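PDB 2HJS: USG-1 protein homolog from Pseudomonas aeruginosa, which probably acts as an NAD(P)-dependent oxidoreductase on aldehyde or oxo groups, as in the aspartate-semialdehyde dehydrogenase family, and forms a dimer. Local coordinates for residues A135-E140 with D292-G297; C139-P144 with R265-T270; A261-V266 with G297-G302. All coordinates share one frame; numbering follows the deposited sequence.

Overall arrangement
Three elements, helix 133-145, helix 260-269 and strand 294-301, are tied together pairwise. From the N terminus, helix 133-145 comes first and starts two loops: interaction 2 closes the shorter, of 120 intervening residues, on helix 260-269, and interaction 1 closes the longer, of 151 residues, on the beginning of strand 294-301. Interaction 3 spans only 30 residues, joining helix 260-269 to the later part of the same strand, and its segments alternate with those of interaction 1. Interaction 2 lies between the others, its centre about 9 Å from that of interaction 1 and 10 Å from that of interaction 3; its Val141 and Leu267 pack on Val296 of interaction 1, and Leu267 also on Val299 of interaction 3.

Interaction 1 (A135-E140 with D292-G297)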
loop_
_atom_site.group_PDB
_atom_site.type_symbol
_atom_site.label_atom_id
_atom_site.label_comp_id
_atom_site.label_asym_id
_atom_site.label_seq_id
_atom_site.Cartn_x
_atom_site.Cartn_y
_atom_site.Cartn_z
ATOM N N ALA A 135 9.446 -10.986 5.093
ATOM C CA ALA A 135 9.798 -11.250 6.473
ATOM C C ALA A 135 11.285 -10.930 6.722
ATOM O O ALA A 135 11.643 -10.407 7.788
ATOM C CB ALA A 135 9.526 -12.702 6.823
ATOM N N ALA A 136 12.134 -11.233 5.744
ATOM C CA ALA A 136 13.581 -10.988 5.890
ATOM C C ALA A 136 13.859 -9.521 6.014
ATOM O O ALA A 136 14.661 -9.116 6.847
ATOM C CB ALA A 136 14.376 -11.577 4.694
ATOM N N GLU A 137 13.179 -8.722 5.194
ATOM C CA GLU A 137 13.398 -7.266 5.161
ATOM C C GLU A 137 12.793 -6.559 6.380
ATOM O O GLU A 137 13.397 -5.658 6.948
ATOM C CB GLU A 137 12.895 -6.672 3.838
ATOM C CG GLU A 137 13.626 -7.282 2.639
ATOM C CD GLU A 137 12.750 -7.451 1.385
ATOM O OE1 GLU A 137 11.512 -7.182 1.435
ATOM O OE2 GLU A 137 13.322 -7.865 0.344
ATOM N N LEU A 138 11.600 -6.975 6.790
ATOM C CA LEU A 138 11.035 -6.493 8.037
ATOM C C LEU A 138 12.015 -6.754 9.199
ATOM O O LEU A 138 12.362 -5.828 9.944
ATOM C CB LEU A 138 9.709 -7.187 8.338
ATOM C CG LEU A 138 8.953 -6.680 9.576
ATOM C CD1 LEU A 138 8.627 -5.190 9.467
ATOM C CD2 LEU A 138 7.664 -7.494 9.823
ATOM N N CYS A 139 12.446 -8.010 9.345
ATOM C CA CYS A 139 13.209 -8.423 10.536
ATOM C C CYS A 139 14.587 -7.820 10.565
ATOM O O CYS A 139 15.099 -7.504 11.636
ATOM C CB CYS A 139 13.291 -9.954 10.660
ATOM S SG CYS A 139 11.694 -10.679 11.090
ATOM N N GLU A 140 15.173 -7.649 9.391
ATOM C CA GLU A 140 16.473 -7.034 9.296
ATOM C C GLU A 140 16.451 -5.617 9.857
ATOM O O GLU A 140 17.420 -5.179 10.456
ATOM C CB GLU A 140 16.943 -7.003 7.833
ATOM C CG GLU A 140 18.126 -6.089 7.585
ATOM C CD GLU A 140 18.494 -6.006 6.110
ATOM O OE1 GLU A 140 17.592 -6.247 5.265
ATOM O OE2 GLU A 140 19.680 -5.701 5.796
ATOM N N ASP A 292 22.386 -4.173 -2.663
ATOM C CA ASP A 292 22.335 -4.955 -1.428
ATOM C C ASP A 292 21.669 -4.271 -0.246
ATOM O O ASP A 292 21.265 -4.955 0.684
ATOM C CB ASP A 292 23.737 -5.362 -0.967
ATOM C CG ASP A 292 24.504 -6.184 -2.004
ATOM O OD1 ASP A 292 23.920 -6.604 -3.027
ATOM O OD2 ASP A 292 25.713 -6.402 -1.788
ATOM N N GLU A 293 21.591 -2.943 -0.243
ATOM C CA GLU A 293 21.033 -2.221 0.891
ATOM C C GLU A 293 19.518 -2.368 0.946
ATOM O O GLU A 293 18.827 -2.330 -0.070
ATOM C CB GLU A 293 21.377 -0.720 0.826
ATOM C CG GLU A 293 22.882 -0.424 0.620
ATOM C CD GLU A 293 23.695 -0.971 1.763
ATOM O OE1 GLU A 293 23.495 -0.482 2.894
ATOM O OE2 GLU A 293 24.495 -1.914 1.543
ATOM N N THR A 294 19.012 -2.515 2.157
ATOM C CA THR A 294 17.599 -2.343 2.425
ATOM C C THR A 294 17.463 -0.876 2.877
ATOM O O THR A 294 18.106 -0.449 3.834
ATOM C CB THR A 294 17.182 -3.310 3.519
ATOM O OG1 THR A 294 17.188 -4.635 2.984
ATOM C CG2 THR A 294 15.809 -2.993 4.075
ATOM N N TYR A 295 16.648 -0.114 2.165
ATOM C CA TYR A 295 16.501 1.325 2.417
ATOM C C TYR A 295 15.346 1.592 3.378
ATOM O O TYR A 295 14.296 0.990 3.245
ATOM C CB TYR A 295 16.215 2.040 1.115
ATOM C CG TYR A 295 17.410 2.241 0.236
ATOM C CD1 TYR A 295 18.036 3.480 0.182
ATOM C CD2 TYR A 295 17.930 1.194 -0.545
ATOM C CE1 TYR A 295 19.141 3.697 -0.637
ATOM C CE2 TYR A 295 19.052 1.399 -1.363
ATOM C CZ TYR A 295 19.644 2.657 -1.393
ATOM O OH TYR A 295 20.737 2.904 -2.187
ATOM N N VAL A 296 15.548 2.487 4.345
ATOM C CA VAL A 296 14.525 2.775 5.337
ATOM C C VAL A 296 14.362 4.287 5.428
ATOM O O VAL A 296 15.347 4.986 5.626
ATOM C CB VAL A 296 14.894 2.227 6.748
ATOM C CG1 VAL A 296 13.721 2.465 7.756
ATOM C CG2 VAL A 296 15.213 0.764 6.674
ATOM N N GLY A 297 13.123 4.772 5.296
ATOM C CA GLY A 297 12.815 6.183 5.457
ATOM C C GLY A 297 11.510 6.481 6.180
ATOM O O GLY A 297 10.853 5.573 6.714
#
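Glu137 makes the first and looser approach to Thr294: the CA atoms of this pair are the nearest across the two segments, at 7.0 Å, yet Glu137 CG comes no closer than 4.5 Å to Thr294 OG1. Three residues further along, held in the helix by the bond from Glu140 N to Ala136 O, Glu140 carries the polar part of the contact. Its CG stands anti to the backbone N (chi1 166°) and the chain runs on extended, so the carboxylate is delivered beside the strand. There Thr294 OG1 donates to Glu140 OE1 over 2.8 Å, meeting it from above the carboxylate plane, 37° out of it. The two side chains run past each other in opposite directions, and Thr294 CB, which carries the hydroxyl, lies 3.4 Å from Glu140 OE1. Both residues are buried and share a further partner: Lys320 NZ forms a salt bridge with Glu140 OE2 and a hydrogen bond with Thr294 OG1, while Ser315 OG also bonds to that hydroxyl. This network probably fixes the rotation of the carboxylate and offsets its charge. The contact is a helix laid against the first residue of an inner strand, 294-301, which runs between strands 308-315 and 273-275 in the mixed sheet of the alpha/beta dimerisation domain of semialdehyde dehydrogenases.

Interaction 2 (C139-P144 with R265-T270); sequences CEVLAP and RVLDAT
Pro144 and Val266 pack together, Pro144 CB lying 3.6 Å from Val266 CG1. That methyl is turned anti to its own backbone N (chi1 170°), which directs it at the proline ring and also brings it to 3.7 Å from Pro144 O. The proline ring nitrogen lacks a bond to the preceding turn, and helix 133-145 is kinked here. Thr270, just past the end of helix 260-269, reaches the same ring at about a right angle, with its OG1 3.8 Å from Pro144 CB. The hydroxyl is held by its own helix: Thr270 OG1 donates to Val266 O over 2.7 Å, from above the carbonyl plane, and so turns back onto the last turn. Deeper in the interface, Val141 and Leu267 cross obliquely. Leu267 divides its branches, because chi2 of 171° extends CD1 away from CA while CD2 is the methyl that packs at 3.9 Å on Val141 CG1. Beneath these two side chains lies the sheet: Leu267 rests on Val296 and Val299, and Val141 on Thr294 and Val296 of strand 294-301 and on Leu311 and Ile313 of strand 308-315, a largely apolar floor with Val296 common to both helices.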
loop_
_atom_site.group_PDB
_atom_site.type_symbol
_atom_site.label_atom_id
_atom_site.label_comp_id
_atom_site.label_asym_id
_atom_site.label_seq_id
_atom_site.Cartn_x
_atom_site.Cartn_y
_atom_site.Cartn_z
ATOM N N CYS A 139 12.446 -8.010 9.345
ATOM C CA CYS A 139 13.209 -8.423 10.536
ATOM C C CYS A 139 14.587 -7.820 10.565
ATOM O O CYS A 139 15.099 -7.504 11.636
ATOM C CB CYS A 139 13.291 -9.954 10.660
ATOM S SG CYS A 139 11.694 -10.679 11.090
ATOM N N GLU A 140 15.173 -7.649 9.391
ATOM C CA GLU A 140 16.473 -7.034 9.296
ATOM C C GLU A 140 16.451 -5.617 9.857
ATOM O O GLU A 140 17.420 -5.179 10.456
ATOM C CB GLU A 140 16.943 -7.003 7.833
ATOM C CG GLU A 140 18.126 -6.089 7.585
ATOM C CD GLU A 140 18.494 -6.006 6.110
ATOM O OE1 GLU A 140 17.592 -6.247 5.265
ATOM O OE2 GLU A 140 19.680 -5.701 5.796
ATOM N N VAL A 141 15.349 -4.904 9.635
ATOM C CA VAL A 141 15.216 -3.527 10.080
ATOM C C VAL A 141 14.809 -3.467 11.555
ATOM O O VAL A 141 15.327 -2.654 12.304
ATOM C CB VAL A 141 14.195 -2.763 9.194
ATOM C CG1 VAL A 141 13.847 -1.382 9.805
ATOM C CG2 VAL A 141 14.750 -2.633 7.771
ATOM N N LEU A 142 13.901 -4.341 11.966
ATOM C CA LEU A 142 13.421 -4.363 13.352
ATOM C C LEU A 142 14.429 -4.865 14.380
ATOM O O LEU A 142 14.484 -4.338 15.495
ATOM C CB LEU A 142 12.192 -5.242 13.458
ATOM C CG LEU A 142 10.840 -4.556 13.422
ATOM C CD1 LEU A 142 10.785 -3.372 12.468
ATOM C CD2 LEU A 142 9.818 -5.620 13.054
ATOM N N ALA A 143 15.196 -5.898 14.025
ATOM C CA ALA A 143 16.139 -6.494 14.977
ATOM C C ALA A 143 17.000 -5.444 15.719
ATOM O O ALA A 143 16.996 -5.416 16.953
ATOM C CB ALA A 143 17.014 -7.566 14.317
ATOM N N PRO A 144 17.739 -4.589 14.984
ATOM C CA PRO A 144 18.575 -3.609 15.724
ATOM C C PRO A 144 17.769 -2.571 16.527
ATOM O O PRO A 144 18.252 -2.054 17.512
ATOM C CB PRO A 144 19.410 -2.932 14.629
ATOM C CG PRO A 144 18.789 -3.306 13.337
ATOM C CD PRO A 144 17.897 -4.484 13.520
ATOM N N ARG A 265 19.610 6.944 14.131
ATOM C CA ARG A 265 21.023 6.672 14.422
ATOM C C ARG A 265 21.358 5.162 14.279
ATOM O O ARG A 265 22.364 4.792 13.655
ATOM C CB ARG A 265 21.391 7.239 15.803
ATOM C CG ARG A 265 22.862 7.309 16.121
ATOM C CD ARG A 265 23.120 7.995 17.514
ATOM N NE ARG A 265 22.651 9.383 17.577
ATOM C CZ ARG A 265 21.664 9.858 18.357
ATOM N NH1 ARG A 265 21.001 9.090 19.204
ATOM N NH2 ARG A 265 21.347 11.146 18.308
ATOM N N VAL A 266 20.507 4.298 14.830
ATOM C CA VAL A 266 20.733 2.860 14.812
ATOM C C VAL A 266 20.699 2.334 13.385
ATOM O O VAL A 266 21.545 1.527 12.993
ATOM C CB VAL A 266 19.660 2.094 15.641
ATOM C CG1 VAL A 266 19.766 0.577 15.416
ATOM C CG2 VAL A 266 19.830 2.373 17.098
ATOM N N LEU A 267 19.692 2.780 12.634
ATOM C CA LEU A 267 19.492 2.410 11.234
ATOM C C LEU A 267 20.637 2.905 10.380
ATOM O O LEU A 267 21.115 2.198 9.500
ATOM C CB LEU A 267 18.187 3.013 10.705
ATOM C CG LEU A 267 16.893 2.481 11.331
ATOM C CD1 LEU A 267 15.712 3.318 10.887
ATOM C CD2 LEU A 267 16.690 1.005 11.005
ATOM N N ASP A 268 21.073 4.129 10.649
ATOM C CA ASP A 268 22.207 4.678 9.947
ATOM C C ASP A 268 23.488 3.869 10.233
ATOM O O ASP A 268 24.285 3.667 9.332
ATOM C CB ASP A 268 22.390 6.145 10.319
ATOM C CG ASP A 268 23.061 6.951 9.223
ATOM O OD1 ASP A 268 23.111 6.478 8.057
ATOM O OD2 ASP A 268 23.515 8.073 9.538
ATOM N N ALA A 269 23.663 3.393 11.469
ATOM C CA ALA A 269 24.884 2.667 11.874
ATOM C C ALA A 269 24.890 1.186 11.457
ATOM O O ALA A 269 25.930 0.557 11.472
ATOM C CB ALA A 269 25.117 2.796 13.381
ATOM N N THR A 270 23.743 0.636 11.065
ATOM C CA THR A 270 23.657 -0.791 10.762
ATOM C C THR A 270 24.065 -1.079 9.318
ATOM O O THR A 270 23.523 -0.469 8.385
ATOM C CB THR A 270 22.229 -1.331 11.027
ATOM O OG1 THR A 270 21.874 -1.054 12.389
ATOM C CG2 THR A 270 22.153 -2.848 10.783
#

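Interaction 3 (A261-V266 with G297-G302)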
loop_
_atom_site.group_PDB
_atom_site.type_symbol
_atom_site.label_atom_id
_atom_site.label_comp_id
_atom_site.label_asym_id
_atom_site.label_seq_id
_atom_site.Cartn_x
_atom_site.Cartn_y
_atom_site.Cartn_z
ATOM N N ALA A 261 15.480 10.303 16.940
ATOM C CA ALA A 261 16.910 10.442 16.654
ATOM C C ALA A 261 17.688 9.138 16.881
ATOM O O ALA A 261 18.563 8.791 16.086
ATOM C CB ALA A 261 17.515 11.576 17.496
ATOM N N ALA A 262 17.373 8.428 17.961
ATOM C CA ALA A 262 18.036 7.153 18.291
ATOM C C ALA A 262 17.699 6.058 17.276
ATOM O O ALA A 262 18.567 5.270 16.886
ATOM C CB ALA A 262 17.667 6.705 19.700
ATOM N N VAL A 263 16.444 6.035 16.835
ATOM C CA VAL A 263 15.993 5.126 15.797
ATOM C C VAL A 263 16.806 5.321 14.502
ATOM O O VAL A 263 17.352 4.358 13.941
ATOM C CB VAL A 263 14.469 5.303 15.506
ATOM C CG1 VAL A 263 14.067 4.523 14.264
ATOM C CG2 VAL A 263 13.639 4.863 16.702
ATOM N N THR A 264 16.905 6.568 14.050
ATOM C CA THR A 264 17.572 6.857 12.782
ATOM C C THR A 264 19.075 6.646 12.942
ATOM O O THR A 264 19.739 6.212 11.999
ATOM C CB THR A 264 17.300 8.300 12.278
ATOM O OG1 THR A 264 17.810 9.247 13.217
ATOM C CG2 THR A 264 15.805 8.567 12.091
ATOM N N ARG A 265 19.610 6.944 14.131
ATOM C CA ARG A 265 21.023 6.672 14.422
ATOM C C ARG A 265 21.358 5.162 14.279
ATOM O O ARG A 265 22.364 4.792 13.655
ATOM C CB ARG A 265 21.391 7.239 15.803
ATOM C CG ARG A 265 22.862 7.309 16.121
ATOM C CD ARG A 265 23.120 7.995 17.514
ATOM N NE ARG A 265 22.651 9.383 17.577
ATOM C CZ ARG A 265 21.664 9.858 18.357
ATOM N NH1 ARG A 265 21.001 9.090 19.204
ATOM N NH2 ARG A 265 21.347 11.146 18.308
ATOM N N VAL A 266 20.507 4.298 14.830
ATOM C CA VAL A 266 20.733 2.860 14.812
ATOM C C VAL A 266 20.699 2.334 13.385
ATOM O O VAL A 266 21.545 1.527 12.993
ATOM C CB VAL A 266 19.660 2.094 15.641
ATOM C CG1 VAL A 266 19.766 0.577 15.416
ATOM C CG2 VAL A 266 19.830 2.373 17.098
ATOM N N GLY A 297 13.123 4.772 5.296
ATOM C CA GLY A 297 12.815 6.183 5.457
ATOM C C GLY A 297 11.510 6.481 6.180
ATOM O O GLY A 297 10.853 5.573 6.714
ATOM N N ARG A 298 11.157 7.771 6.200
ATOM C CA ARG A 298 9.920 8.306 6.765
ATOM C C ARG A 298 9.784 7.969 8.239
ATOM O O ARG A 298 8.682 7.725 8.719
ATOM C CB ARG A 298 8.667 7.866 5.966
ATOM C CG ARG A 298 8.623 8.319 4.508
ATOM C CD ARG A 298 7.196 8.572 4.068
ATOM N NE ARG A 298 6.563 9.599 4.898
ATOM C CZ ARG A 298 5.261 9.779 5.054
ATOM N NH1 ARG A 298 4.394 9.017 4.394
ATOM N NH2 ARG A 298 4.824 10.760 5.860
ATOM N N VAL A 299 10.914 7.933 8.945
ATOM C CA VAL A 299 10.905 7.664 10.382
ATOM C C VAL A 299 10.257 8.852 11.064
ATOM O O VAL A 299 10.754 9.959 10.965
ATOM C CB VAL A 299 12.332 7.426 10.941
ATOM C CG1 VAL A 299 12.309 7.335 12.506
ATOM C CG2 VAL A 299 12.946 6.177 10.329
ATOM N N ARG A 300 9.134 8.624 11.728
ATOM C CA ARG A 300 8.381 9.706 12.376
ATOM C C ARG A 300 7.494 9.126 13.478
ATOM O O ARG A 300 7.236 7.919 13.492
ATOM C CB ARG A 300 7.500 10.432 11.343
ATOM C CG ARG A 300 6.458 9.503 10.701
ATOM C CD ARG A 300 5.881 10.093 9.430
ATOM N NE ARG A 300 4.669 9.399 8.973
ATOM C CZ ARG A 300 4.661 8.247 8.286
ATOM N NH1 ARG A 300 5.793 7.610 7.985
ATOM N NH2 ARG A 300 3.510 7.713 7.904
ATOM N N ALA A 301 7.027 9.983 14.379
ATOM C CA ALA A 301 6.061 9.574 15.370
ATOM C C ALA A 301 4.632 9.736 14.831
ATOM O O ALA A 301 4.422 10.344 13.770
ATOM C CB ALA A 301 6.231 10.385 16.639
ATOM N N GLY A 302 3.663 9.182 15.567
ATOM C CA GLY A 302 2.247 9.409 15.298
ATOM C C GLY A 302 1.962 10.891 15.444
ATOM O O GLY A 302 2.672 11.606 16.179
#
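Val299 turns CG1 anti to its backbone N (chi1 172°), bringing this methyl against both Val263 and Thr264, whereas Thr264 places OG1 between its backbone N and carbonyl carbon (chi1 62°) and thereby presents CG2 to the strand. The arrangement is a helix-on-sheet contact in the alpha/beta dimerisation domain, with helix 260-269 lying over strand 294-301. Val299 CG1 is touched by both helix residues: Thr264 CG2 approaches it to 3.7 Å and Val263 CG1 to 3.8 Å. Thr264 CG2 also lies 3.8 Å from Val299 CB, so the threonine methyl rests along the branch point of the valine and not merely against one methyl. Its polar arm faces its own helix, where Thr264 OG1 lies 3.0 Å from Ala261 O. Trp275 of strand 273-275 packs against both Thr264 and Val299.

The arginines that flank Val299 face the second subunit: Arg298 forms a salt bridge with Glu215 of that subunit and bonds to the backbone oxygens of its Ala201 and Gly210, and Arg300 makes a weak hydrogen bond to Thr236 of the same subunit. The two guanidinium groups overlap with an offset, Arg300 CZ lying 3.5 Å above the plane of Arg298. Within the strand, Arg300 NH1 donates in its guanidinium plane to a lone pair of Arg298 O, over 3.0 Å with an N-H...O angle of 150°.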